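Long-range contacts in adhesin (Streptococcus sanguinis SK1 = NCTC 7863, PDB 6VT2), which binds sialylated glycans through tandem Siglec-like modules and so probably mediates attachment of the bacterium to host glycoproteins: residues T4-T9 / T28-G33; V35-V40 / R101-A106. All coordinates share one frame; numbering follows the deposited sequence.

Interaction 1. Residues T4-T9 / T28-G33; sequences TPPTIT and TTDDSG. With CA (calcium ion), chain H.
T7 and T29 form an antiparallel hydrogen-bonded pair where edge strand 7-9 joins strand 21-29 in one sheet of the SigLec-like domain, an immunoglobulin-like beta sandwich (E-set clan). T7 N donates to T29 O at 2.9 Å, nearly straight (165°), and T29 N returns a bond to T7 O, which T28 CA also approaches at 3.2 Å through a CA-H...O contact. The tight side carries P6, I8 and T28. P6 CB presses on T28 CG2 at 3.4 Å, closer than usual carbon contact; T28 holds CG2 anti to its backbone N, with OG1 anti to the carbonyl carbon (chi1 -57°) and 3.9 Å from I8 CG1. V35 and A102 of the facing sheet pack on this cluster. On the other face, T7 and T29 meet more loosely, T7 CB lying 3.7 Å from T29 OG1, and T7 is exposed.

Beyond the strand, the contact turns polar. D30 swings CG anti to its backbone N (chi1 -170°) and grips the calcium ion with both carboxylate oxygens, T4 adding its carbonyl and water 1 a further ligand; D2 and D104 complete the site. A type I turn from D30 to G33 follows. The D30 side chain also makes an Asx turn: S32 N reaches D30 OD2 from above the carboxylate plane, while S32 OG meets the same oxygen on its anti side at 2.7 Å.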
loop_
_atom_site.group_PDB
_atom_site.type_symbol
_atom_site.label_atom_id
_atom_site.label_comp_id
_atom_site.label_asym_id
_atom_site.label_seq_id
_atom_site.Cartn_x
_atom_site.Cartn_y
_atom_site.Cartn_z
ATOM N N THR A 4 -58.364 -10.720 -28.121
ATOM C CA THR A 4 -56.994 -10.241 -28.385
ATOM C C THR A 4 -56.008 -11.038 -27.563
ATOM O O THR A 4 -56.129 -11.053 -26.548
ATOM C CB THR A 4 -56.892 -8.774 -27.972
ATOM O OG1 THR A 4 -57.840 -8.085 -28.784
ATOM C CG2 THR A 4 -55.521 -8.196 -28.248
ATOM N N PRO A 5 -54.987 -11.675 -28.100
ATOM C CA PRO A 5 -54.064 -12.371 -27.232
ATOM C C PRO A 5 -53.175 -11.424 -26.426
ATOM O O PRO A 5 -53.145 -10.301 -26.711
ATOM C CB PRO A 5 -53.290 -13.208 -28.247
ATOM C CG PRO A 5 -53.354 -12.464 -29.541
ATOM C CD PRO A 5 -54.688 -11.757 -29.518
ATOM N N PRO A 6 -52.482 -11.929 -25.389
ATOM C CA PRO A 6 -51.615 -11.110 -24.603
ATOM C C PRO A 6 -50.430 -10.522 -25.371
ATOM O O PRO A 6 -50.131 -11.012 -26.394
ATOM C CB PRO A 6 -51.042 -12.033 -23.520
ATOM C CG PRO A 6 -52.017 -13.163 -23.451
ATOM C CD PRO A 6 -52.545 -13.297 -24.855
ATOM N N THR A 7 -49.875 -9.459 -24.824
ATOM C CA THR A 7 -48.717 -8.753 -25.372
ATOM C C THR A 7 -47.487 -9.235 -24.614
ATOM O O THR A 7 -47.477 -9.089 -23.425
ATOM C CB THR A 7 -48.900 -7.242 -25.252
ATOM O OG1 THR A 7 -50.062 -6.885 -25.990
ATOM C CG2 THR A 7 -47.711 -6.464 -25.768
ATOM N N ILE A 8 -46.489 -9.713 -25.346
ATOM C CA ILE A 8 -45.284 -10.287 -24.762
ATOM C C ILE A 8 -44.101 -9.413 -25.144
ATOM O O ILE A 8 -43.925 -9.089 -26.323
ATOM C CB ILE A 8 -45.042 -11.722 -25.266
ATOM C CG1 ILE A 8 -46.228 -12.627 -25.024
ATOM C CG2 ILE A 8 -43.796 -12.330 -24.603
ATOM C CD1 ILE A 8 -46.138 -13.904 -25.720
ATOM N N THR A 9 -43.330 -9.077 -24.102
ATOM C CA THR A 9 -42.144 -8.236 -24.237
ATOM C C THR A 9 -40.911 -9.038 -23.731
ATOM O O THR A 9 -41.035 -9.635 -22.704
ATOM C CB THR A 9 -42.231 -6.892 -23.518
ATOM O OG1 THR A 9 -43.307 -6.209 -24.151
ATOM C CG2 THR A 9 -40.974 -6.087 -23.677
ATOM N N THR A 28 -45.541 -9.992 -19.758
ATOM C CA THR A 28 -46.757 -10.264 -20.533
ATOM C C THR A 28 -47.896 -9.406 -19.995
ATOM O O THR A 28 -48.009 -9.354 -18.885
ATOM C CB THR A 28 -47.117 -11.752 -20.563
ATOM O OG1 THR A 28 -45.998 -12.459 -21.092
ATOM C CG2 THR A 28 -48.320 -12.062 -21.424
ATOM N N THR A 29 -48.582 -8.699 -20.871
ATOM C CA THR A 29 -49.844 -7.999 -20.316
ATOM C C THR A 29 -51.037 -8.391 -21.174
ATOM O O THR A 29 -50.892 -8.882 -22.188
ATOM C CB THR A 29 -49.648 -6.487 -20.389
ATOM O OG1 THR A 29 -49.464 -6.184 -21.764
ATOM C CG2 THR A 29 -48.428 -5.975 -19.668
ATOM N N ASP A 30 -52.217 -8.081 -20.687
ATOM C CA ASP A 30 -53.440 -8.324 -21.466
ATOM C C ASP A 30 -54.446 -7.310 -20.973
ATOM O O ASP A 30 -54.511 -7.165 -19.815
ATOM C CB ASP A 30 -53.930 -9.756 -21.323
ATOM C CG ASP A 30 -55.043 -10.095 -22.290
ATOM O OD1 ASP A 30 -54.742 -10.374 -23.375
ATOM O OD2 ASP A 30 -56.163 -10.154 -21.858
ATOM N N ASP A 31 -55.345 -6.847 -21.822
ATOM C CA ASP A 31 -56.375 -5.871 -21.397
ATOM C C ASP A 31 -57.390 -6.506 -20.429
ATOM O O ASP A 31 -57.887 -5.824 -19.639
ATOM C CB ASP A 31 -57.126 -5.288 -22.581
ATOM C CG ASP A 31 -56.526 -4.027 -23.188
ATOM O OD1 ASP A 31 -55.433 -3.639 -22.765
ATOM O OD2 ASP A 31 -57.185 -3.455 -24.061
ATOM N N SER A 32 -57.558 -7.819 -20.428
ATOM C CA SER A 32 -58.386 -8.528 -19.433
ATOM C C SER A 32 -57.712 -8.446 -18.066
ATOM O O SER A 32 -58.355 -8.697 -17.130
ATOM C CB SER A 32 -58.580 -9.964 -19.774
ATOM O OG SER A 32 -57.378 -10.719 -19.564
ATOM N N GLY A 33 -56.387 -8.312 -18.053
ATOM C CA GLY A 33 -55.626 -8.333 -16.833
ATOM C C GLY A 33 -55.210 -9.694 -16.365
ATOM O O GLY A 33 -54.616 -9.766 -15.297
HETATM CA CA CA H . -56.945 -10.729 -24.158
HETATM O O HOH W 1 -57.091 -8.415 -24.387
#

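Interaction 2. Residues V35-V40 / R101-A106; sequences VNRVIV and RAEDAA. With CA (calcium ion), chain H; SO4 (sulfate ion), chain L.
N36 and R37 both face E103 in a classic beta bulge, which shifts the register between antiparallel strands 35-41 and 95-104 of the domain's mixed sheet. Backbone bonds dominate. E103 O accepts from N36 N at 2.8 Å and from R37 N at a longer 3.2 Å; E103 N returns a bond to R37 O. Past the bulge, I39 and R101 form a regular two-bond pair.

Apolar contacts line the face toward the opposite sheet: A102 CB lies 4.2 Å from V38 CG2 and slightly farther from V35 CG1. L76 packs on both valines, T78 on V38.

R37, E103, I39 and R101 share the other face. R37 and E103 run side by side, their flat groups almost perpendicular (85°), and R37 CD touches E103 OE2 at 3.6 Å, while R37 NE is too far from that oxygen for a salt bridge. I39 CD1 covers one face of the R37 guanidinium, toward its rim; the sulfate modelled beside R37 is doubtfully placed. R101 turns its guanidinium away to D47 and the carbonyl of T110.

At the strand end D104 still pairs with V35, but their side chains diverge: D104 CG sits between backbone N and carbonyl carbon (chi1 69°), OD1 accepts from N108 N, and OD2 binds the calcium ion at 2.1 Å.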
loop_
_atom_site.group_PDB
_atom_site.type_symbol
_atom_site.label_atom_id
_atom_site.label_comp_id
_atom_site.label_asym_id
_atom_site.label_seq_id
_atom_site.Cartn_x
_atom_site.Cartn_y
_atom_site.Cartn_z
ATOM N N VAL A 35 -53.534 -13.498 -17.466
ATOM C CA VAL A 35 -52.878 -14.421 -18.358
ATOM C C VAL A 35 -52.761 -15.765 -17.658
ATOM O O VAL A 35 -52.374 -15.847 -16.476
ATOM C CB VAL A 35 -51.512 -13.861 -18.757
ATOM C CG1 VAL A 35 -50.667 -14.941 -19.408
ATOM C CG2 VAL A 35 -51.693 -12.669 -19.642
ATOM N N ASN A 36 -53.165 -16.796 -18.360
ATOM C CA ASN A 36 -53.288 -18.106 -17.788
ATOM C C ASN A 36 -52.117 -19.000 -18.150
ATOM O O ASN A 36 -51.835 -19.939 -17.425
ATOM C CB ASN A 36 -54.607 -18.750 -18.221
ATOM C CG ASN A 36 -55.766 -18.316 -17.396
ATOM O OD1 ASN A 36 -55.689 -17.357 -16.688
ATOM N ND2 ASN A 36 -56.911 -18.981 -17.603
ATOM N N ARG A 37 -51.440 -18.762 -19.266
ATOM C CA ARG A 37 -50.314 -19.619 -19.659
ATOM C C ARG A 37 -49.237 -18.747 -20.288
ATOM O O ARG A 37 -49.560 -17.850 -20.964
ATOM C CB ARG A 37 -50.710 -20.644 -20.723
ATOM C CG ARG A 37 -51.821 -21.597 -20.309
ATOM C CD ARG A 37 -52.245 -22.555 -21.376
ATOM N NE ARG A 37 -51.429 -23.662 -21.822
ATOM C CZ ARG A 37 -50.426 -24.250 -21.230
ATOM N NH1 ARG A 37 -49.830 -25.237 -21.879
ATOM N NH2 ARG A 37 -49.941 -23.895 -20.062
ATOM N N VAL A 38 -47.978 -18.979 -19.814
ATOM C CA VAL A 38 -46.806 -18.466 -20.666
ATOM C C VAL A 38 -45.957 -19.717 -20.939
ATOM O O VAL A 38 -45.701 -20.419 -20.059
ATOM C CB VAL A 38 -46.052 -17.406 -19.862
ATOM C CG1 VAL A 38 -44.806 -16.959 -20.606
ATOM C CG2 VAL A 38 -46.956 -16.225 -19.543
ATOM N N ILE A 39 -45.615 -19.935 -22.185
ATOM C CA ILE A 39 -44.934 -21.151 -22.667
ATOM C C ILE A 39 -43.635 -20.727 -23.349
ATOM O O ILE A 39 -43.648 -19.781 -24.032
ATOM C CB ILE A 39 -45.846 -21.814 -23.728
ATOM C CG1 ILE A 39 -47.102 -22.358 -23.068
ATOM C CG2 ILE A 39 -45.139 -22.884 -24.526
ATOM C CD1 ILE A 39 -48.192 -22.686 -24.055
ATOM N N VAL A 40 -42.572 -21.476 -23.119
ATOM C CA VAL A 40 -41.326 -21.329 -23.884
ATOM C C VAL A 40 -41.198 -22.645 -24.619
ATOM O O VAL A 40 -41.257 -23.625 -23.982
ATOM C CB VAL A 40 -40.118 -21.070 -22.992
ATOM C CG1 VAL A 40 -38.873 -20.897 -23.840
ATOM C CG2 VAL A 40 -40.348 -19.870 -22.134
ATOM N N ARG A 101 -44.954 -17.995 -25.889
ATOM C CA ARG A 101 -46.355 -17.770 -26.171
ATOM C C ARG A 101 -47.095 -17.515 -24.868
ATOM O O ARG A 101 -46.689 -17.935 -23.877
ATOM C CB ARG A 101 -46.995 -18.976 -26.856
ATOM C CG ARG A 101 -46.268 -19.408 -28.116
ATOM C CD ARG A 101 -47.021 -20.591 -28.669
ATOM N NE ARG A 101 -48.198 -20.202 -29.408
ATOM C CZ ARG A 101 -49.002 -21.062 -29.992
ATOM N NH1 ARG A 101 -48.780 -22.348 -29.896
ATOM N NH2 ARG A 101 -50.043 -20.655 -30.685
ATOM N N ALA A 102 -48.172 -16.787 -24.984
ATOM C CA ALA A 102 -48.974 -16.556 -23.802
ATOM C C ALA A 102 -50.442 -16.652 -24.179
ATOM O O ALA A 102 -50.820 -16.347 -25.312
ATOM C CB ALA A 102 -48.682 -15.198 -23.175
ATOM N N GLU A 103 -51.262 -17.066 -23.213
ATOM C CA GLU A 103 -52.703 -17.224 -23.419
ATOM C C GLU A 103 -53.465 -16.558 -22.295
ATOM O O GLU A 103 -53.094 -16.701 -21.121
ATOM C CB GLU A 103 -53.008 -18.691 -23.485
ATOM C CG GLU A 103 -54.518 -18.984 -23.768
ATOM C CD GLU A 103 -54.727 -20.479 -23.781
ATOM O OE1 GLU A 103 -55.705 -20.945 -23.173
ATOM O OE2 GLU A 103 -53.866 -21.215 -24.343
ATOM N N ASP A 104 -54.504 -15.810 -22.664
ATOM C CA ASP A 104 -55.337 -15.125 -21.681
ATOM C C ASP A 104 -56.438 -16.077 -21.209
ATOM O O ASP A 104 -56.512 -17.247 -21.603
ATOM C CB ASP A 104 -55.851 -13.778 -22.222
ATOM C CG ASP A 104 -56.868 -13.884 -23.344
ATOM O OD1 ASP A 104 -57.367 -14.996 -23.542
ATOM O OD2 ASP A 104 -57.061 -12.796 -23.981
ATOM N N ALA A 105 -57.262 -15.593 -20.273
ATOM C CA ALA A 105 -58.248 -16.506 -19.718
ATOM C C ALA A 105 -59.381 -16.769 -20.683
ATOM O O ALA A 105 -60.062 -17.787 -20.553
ATOM C CB ALA A 105 -58.815 -15.952 -18.410
ATOM N N ALA A 106 -59.537 -15.934 -21.708
ATOM C CA ALA A 106 -60.535 -16.156 -22.735
ATOM C C ALA A 106 -60.070 -17.162 -23.777
ATOM O O ALA A 106 -60.827 -17.492 -24.696
ATOM C CB ALA A 106 -60.899 -14.806 -23.376
HETATM CA CA CA H . -56.945 -10.729 -24.158
HETATM S S SO4 L . -48.054 -25.634 -19.309
HETATM O O1 SO4 L . -47.261 -26.732 -18.856
HETATM O O2 SO4 L . -47.563 -25.131 -20.482
HETATM O O3 SO4 L . -49.378 -26.126 -19.435
HETATM O O4 SO4 L . -47.998 -24.649 -18.266
HETATM O O HOH W 1 -57.091 -8.415 -24.387
#

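Interactions 1 and 2 lie in different sheets of the same SigLec-like domain, their centres about 9 Å apart, and meet across the sandwich interior. Strand 21-29 of the first leads into strand 35-41 of the second. Interaction 2 is the more buried, joining two long strands over several pairs; interaction 1, only partly buried, adds a short edge strand with just two bridges. Proline, isoleucine and threonine packing marks the first; the second has valine and alanine inside, with I39 and the charged R37, E103 and R101 on the other face. P6 CD lies 3.5 Å from A102 O, and one calcium ion ties both strand ends, presumably balancing the like charges of D30 OD1 and D104 OD2, 3.4 Å apart.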